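Local coordinates for fatty acid-binding protein TM_1468 (Thermotoga maritima, PDB 1VPV) that binds long-chain fatty acids such as palmitate and may take part in lipid transport or fatty acid metabolism, at residues A[15-20]-A[142-147]; A[95-100]-A[122-127]. All blocks are in the same frame, centred on the assembly; numbering follows the deposited sequence.

Contact 1 of 2, residues A[15-20]-A[142-147]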
# COMPACT_ATOMS: atom_id res chain seq x y z
N VAL A 15 -9.80 -18.06 8.31
CA VAL A 15 -9.83 -16.60 8.21
C VAL A 15 -9.51 -16.07 6.81
O VAL A 15 -8.46 -16.35 6.27
CB VAL A 15 -8.82 -15.98 9.20
CG1 VAL A 15 -8.98 -14.47 9.24
CG2 VAL A 15 -9.03 -16.54 10.59
N LYS A 16 -10.42 -15.28 6.25
CA LYS A 16 -10.14 -14.53 5.01
C LYS A 16 -9.45 -13.23 5.36
O LYS A 16 -9.82 -12.58 6.34
CB LYS A 16 -11.43 -14.15 4.29
CG LYS A 16 -11.19 -13.59 2.90
CD LYS A 16 -11.01 -14.74 1.89
CE LYS A 16 -10.25 -14.29 0.68
NZ LYS A 16 -10.09 -15.45 -0.22
N ILE A 17 -8.48 -12.84 4.55
CA ILE A 17 -7.86 -11.54 4.71
C ILE A 17 -8.24 -10.71 3.48
O ILE A 17 -8.10 -11.15 2.35
CB ILE A 17 -6.33 -11.64 4.83
CG1 ILE A 17 -5.97 -12.34 6.13
CG2 ILE A 17 -5.68 -10.25 4.77
CD1 ILE A 17 -4.48 -12.73 6.26
N LEU A 18 -8.75 -9.52 3.72
CA LEU A 18 -9.09 -8.61 2.64
C LEU A 18 -8.26 -7.33 2.77
O LEU A 18 -8.19 -6.74 3.85
CB LEU A 18 -10.57 -8.27 2.72
CG LEU A 18 -11.10 -7.31 1.66
CD1 LEU A 18 -11.10 -7.97 0.31
CD2 LEU A 18 -12.50 -6.89 2.07
N VAL A 19 -7.60 -6.92 1.70
CA VAL A 19 -7.05 -5.54 1.65
C VAL A 19 -7.81 -4.81 0.54
O VAL A 19 -8.52 -5.43 -0.24
CB VAL A 19 -5.52 -5.50 1.38
CG1 VAL A 19 -4.75 -6.32 2.46
CG2 VAL A 19 -5.19 -6.04 -0.03
N ASP A 20 -7.67 -3.50 0.50
CA ASP A 20 -8.23 -2.71 -0.56
C ASP A 20 -7.20 -2.54 -1.68
O ASP A 20 -6.02 -2.85 -1.49
CB ASP A 20 -8.74 -1.38 -0.02
CG ASP A 20 -7.62 -0.48 0.47
OD1 ASP A 20 -6.80 -0.01 -0.38
OD2 ASP A 20 -7.61 -0.22 1.70
N ARG A 142 0.64 -10.38 5.38
CA ARG A 142 1.48 -11.58 5.39
C ARG A 142 1.71 -12.05 6.81
O ARG A 142 1.55 -13.24 7.10
CB ARG A 142 2.81 -11.34 4.74
CG ARG A 142 3.75 -12.55 4.82
CD ARG A 142 4.89 -12.47 3.84
NE ARG A 142 5.67 -11.26 4.09
CZ ARG A 142 6.73 -10.89 3.37
NH1 ARG A 142 7.18 -11.64 2.38
NH2 ARG A 142 7.37 -9.76 3.67
N VAL A 143 2.08 -11.12 7.67
CA VAL A 143 2.42 -11.45 9.05
C VAL A 143 1.21 -12.02 9.76
O VAL A 143 1.33 -12.97 10.48
CB VAL A 143 2.95 -10.21 9.82
CG1 VAL A 143 3.06 -10.50 11.28
CG2 VAL A 143 4.34 -9.78 9.27
N ALA A 144 0.04 -11.43 9.54
CA ALA A 144 -1.18 -11.97 10.10
C ALA A 144 -1.41 -13.39 9.63
O ALA A 144 -1.88 -14.24 10.40
CB ALA A 144 -2.36 -11.13 9.72
N ARG A 145 -1.09 -13.66 8.37
CA ARG A 145 -1.33 -15.02 7.85
C ARG A 145 -0.41 -16.00 8.54
O ARG A 145 -0.83 -17.07 9.00
CB ARG A 145 -1.13 -15.09 6.33
CG ARG A 145 -1.34 -16.49 5.75
CD ARG A 145 -2.74 -17.08 6.13
NE ARG A 145 -3.81 -16.44 5.33
CZ ARG A 145 -5.10 -16.46 5.63
NH1 ARG A 145 -5.56 -17.06 6.71
NH2 ARG A 145 -5.96 -15.85 4.83
N GLU A 146 0.86 -15.63 8.61
CA GLU A 146 1.88 -16.54 9.12
C GLU A 146 1.53 -16.89 10.55
O GLU A 146 1.53 -18.06 10.91
CB GLU A 146 3.27 -15.94 9.03
CG GLU A 146 3.70 -15.73 7.58
CD GLU A 146 4.90 -14.79 7.44
OE1 GLU A 146 4.96 -13.75 8.14
OE2 GLU A 146 5.78 -15.10 6.63
N MSE A 147 1.14 -15.91 11.35
CA MSE A 147 0.83 -16.23 12.73
C MSE A 147 -0.52 -16.95 12.90
O MSE A 147 -0.67 -17.72 13.85
CB MSE A 147 1.05 -15.04 13.67
CG MSE A 147 0.36 -13.81 13.37
SE MSE A 147 0.99 -12.32 14.54
CE MSE A 147 2.97 -12.54 14.38
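Strand 15-20 of the DegV-fold sheet is covered on one face by helix 138-149, and Val15, Ile17, Ala144 and Arg145 join the two layers. The local axes are 10.0 Å apart at their closest and run antiparallel, with Ile17 and Arg145 at the nearest backbone approach. The main polar link is a two-nitrogen grip on one acceptor. Arg145 NH2 lies 2.9 Å from Val15 O, and Arg145 NH1 lies 3.0 Å from the same oxygen, so the end of the guanidinium straddles a single carbonyl. That oxygen is in the guanidinium plane, and the N-H...O angles of 150° and 145° show the moderate bend expected when two donors share one atom. CG of Arg145 stands anti to the backbone N (chi1 179°); the chain is then bent at chi2 and chi3, and its end comes nearer the strand than its base. Ile17 packs over one face of the guanidinium, its CD1 3.6 Å above the plane and offset toward the rim, with Ile17 CD1 to Arg145 NH2 at 3.7 Å. The two side chains run past one another, Ile17 heading for the helix and Arg145 for the strand. The same methyl also reaches Ala144, Ile17 CD1 to Ala144 CB measuring 4.4 Å. Outside the pair, Arg145 NE bonds to Tyr33 O and Arg145 NH2 also bonds to Asp34 O, which ties the group to the chain leading into strand 35-43. An alanine at Arg145 would probably leave the Val15, Tyr33 and Asp34 carbonyls without this donor and open a gap beside Ile17 CD1. With Val15 O in its plane, further bonds to the Tyr33 and Asp34 carbonyls and an isoleucine methyl over one face, the buried guanidinium is probably held against rotation, its positive charge perhaps eased by carbonyl dipoles.

Contact 2 of 2, residues A[95-100]-A[122-127]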
# COMPACT_ATOMS: atom_id res chain seq x y z
N TYR A 95 -15.89 -19.33 5.46
CA TYR A 95 -14.96 -18.66 6.38
C TYR A 95 -15.66 -18.39 7.72
O TYR A 95 -16.87 -18.25 7.77
CB TYR A 95 -14.40 -17.41 5.74
CG TYR A 95 -13.37 -17.70 4.66
CD1 TYR A 95 -12.02 -17.97 5.00
CD2 TYR A 95 -13.72 -17.71 3.31
CE1 TYR A 95 -11.06 -18.22 4.02
CE2 TYR A 95 -12.75 -17.96 2.31
CZ TYR A 95 -11.43 -18.21 2.67
OH TYR A 95 -10.49 -18.44 1.71
N ASP A 96 -14.90 -18.41 8.80
CA ASP A 96 -15.45 -18.12 10.14
C ASP A 96 -15.24 -16.66 10.50
O ASP A 96 -16.02 -16.14 11.25
CB ASP A 96 -14.85 -18.99 11.23
CG ASP A 96 -14.85 -20.46 10.87
OD1 ASP A 96 -15.93 -21.09 10.80
OD2 ASP A 96 -13.73 -20.98 10.66
N VAL A 97 -14.21 -16.03 9.95
CA VAL A 97 -13.80 -14.66 10.32
C VAL A 97 -13.22 -13.95 9.08
O VAL A 97 -12.54 -14.57 8.25
CB VAL A 97 -12.71 -14.67 11.43
CG1 VAL A 97 -12.23 -13.25 11.75
CG2 VAL A 97 -13.19 -15.32 12.71
N VAL A 98 -13.53 -12.65 8.93
CA VAL A 98 -12.86 -11.82 7.93
C VAL A 98 -11.99 -10.79 8.65
O VAL A 98 -12.45 -10.11 9.57
CB VAL A 98 -13.83 -11.05 7.06
CG1 VAL A 98 -13.05 -10.31 5.99
CG2 VAL A 98 -14.85 -11.97 6.43
N LEU A 99 -10.74 -10.70 8.23
CA LEU A 99 -9.84 -9.69 8.75
C LEU A 99 -9.54 -8.70 7.65
O LEU A 99 -8.93 -9.06 6.65
CB LEU A 99 -8.53 -10.34 9.20
CG LEU A 99 -7.42 -9.35 9.62
CD1 LEU A 99 -7.84 -8.57 10.86
CD2 LEU A 99 -6.11 -10.09 9.87
N VAL A 100 -9.94 -7.44 7.83
CA VAL A 100 -9.76 -6.37 6.83
C VAL A 100 -8.66 -5.38 7.25
O VAL A 100 -8.68 -4.84 8.35
CB VAL A 100 -11.08 -5.54 6.64
CG1 VAL A 100 -10.94 -4.49 5.55
CG2 VAL A 100 -12.25 -6.46 6.37
N ASP A 122 -23.59 -11.07 9.62
CA ASP A 122 -23.44 -12.06 10.69
C ASP A 122 -22.02 -12.44 11.05
O ASP A 122 -21.75 -12.83 12.19
CB ASP A 122 -24.08 -13.36 10.21
CG ASP A 122 -25.55 -13.32 10.29
OD1 ASP A 122 -26.06 -12.43 11.00
OD2 ASP A 122 -26.20 -14.18 9.64
N ILE A 123 -21.15 -12.41 10.06
CA ILE A 123 -19.84 -13.03 10.13
C ILE A 123 -18.88 -12.04 10.80
O ILE A 123 -18.82 -10.89 10.39
CB ILE A 123 -19.36 -13.47 8.70
CG1 ILE A 123 -17.94 -14.04 8.74
CG2 ILE A 123 -19.43 -12.30 7.66
CD1 ILE A 123 -17.46 -14.59 7.39
N PRO A 124 -18.13 -12.47 11.82
CA PRO A 124 -17.33 -11.49 12.54
C PRO A 124 -16.28 -10.89 11.61
O PRO A 124 -15.60 -11.61 10.90
CB PRO A 124 -16.68 -12.29 13.66
CG PRO A 124 -17.23 -13.65 13.62
CD PRO A 124 -17.97 -13.84 12.36
N VAL A 125 -16.22 -9.57 11.53
CA VAL A 125 -15.29 -8.88 10.65
C VAL A 125 -14.51 -7.95 11.51
O VAL A 125 -15.07 -7.13 12.21
CB VAL A 125 -16.03 -8.07 9.59
CG1 VAL A 125 -15.06 -7.23 8.76
CG2 VAL A 125 -16.87 -9.00 8.68
N TYR A 126 -13.20 -8.09 11.49
CA TYR A 126 -12.32 -7.21 12.24
C TYR A 126 -11.60 -6.29 11.28
O TYR A 126 -10.92 -6.74 10.37
CB TYR A 126 -11.33 -8.06 13.01
CG TYR A 126 -12.00 -8.87 14.08
CD1 TYR A 126 -12.15 -8.38 15.36
CD2 TYR A 126 -12.45 -10.16 13.81
CE1 TYR A 126 -12.74 -9.15 16.36
CE2 TYR A 126 -13.04 -10.92 14.80
CZ TYR A 126 -13.19 -10.41 16.06
OH TYR A 126 -13.81 -11.17 17.04
N VAL A 127 -11.76 -4.99 11.46
CA VAL A 127 -11.21 -4.03 10.54
C VAL A 127 -10.05 -3.29 11.17
O VAL A 127 -10.23 -2.68 12.20
CB VAL A 127 -12.24 -2.98 10.11
CG1 VAL A 127 -11.67 -2.18 8.90
CG2 VAL A 127 -13.55 -3.64 9.74
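Val98 and Val125, bridged in parallel with their CA atoms 4.7 Å apart, begin the pairing of strands 97-102 and 125-129, the two strands of a beta-alpha-beta unit. The local axes diverge by only 12°. Three backbone hydrogen bonds set the register: Val98 N to Pro124 O at 3.0 Å, Tyr126 N to Val98 O at 2.9 Å, and Val100 N to Tyr126 O at 2.8 Å. On the face bearing Val98, Val100, Val125 and Val127, the branched side chains fit as staggered bumps. Val125, level with Val98, splits its two methyls: CG2 meets Val98 CB, while CG1 reaches on to Val100 CG2 at 3.8 Å. Val100 and Val127 run alongside one another in the same direction, Val100 CB near Val127 CG1. At the start of the pairing, Ile123 is extended, CG1 anti to the backbone N (chi1 176°) and CD1 anti to CA (chi2 176°), which carries CD1 out to the hollow between Tyr95 O and Val98 CG2, touching Val98 CG2 at 3.8 Å; the two side chains cross at about a right angle. The Pro124 ring presses its CD against Asp96 O. On the face bearing Leu99 and Tyr126, these two side chains also meet nearly perpendicular, Leu99 CD1 4.1 Å from Tyr126 CB. Val97 CG1 comes to the ring's edge, near its plane, 3.7 Å from Tyr126 CD2. Helix 154-166 covers this second face, Ile154 touching Val97 and Tyr126, and Leu158 touching Leu99 and Tyr126. Across the sheet, Tyr87 and Tyr90 of helix 80-92 pack on the valines Val98, Val100 and Val125, while helix 110-118, the crossover between the two strands, lies against Val125 and Val127; strand 15-20 borders strand 97-102.

Overall arrangement
Contacts 1 and 2 meet in one sheet, their centres 11 Å apart: strand 15-20 pairs in parallel with strand 97-102, and the seam is marked by Lys16 O to Leu99 N at 2.8 Å and Leu18 N to Leu99 O at 3.0 Å, both probable hydrogen bonds. Contact 2 is nested within the loop that contact 1 closes, since both its segments lie between strand 15-20 and helix 138-149 in the chain. Contact 1 thus adds a helix layer to the sheet that contact 2 carries on to strand 125-129. Contact 1 lies away from the annotated fatty acid sites; in contact 2, the side chain of Val100 is about 13 Å from the bound palmitate and about 11 Å from that of palmitate-binding Ser108.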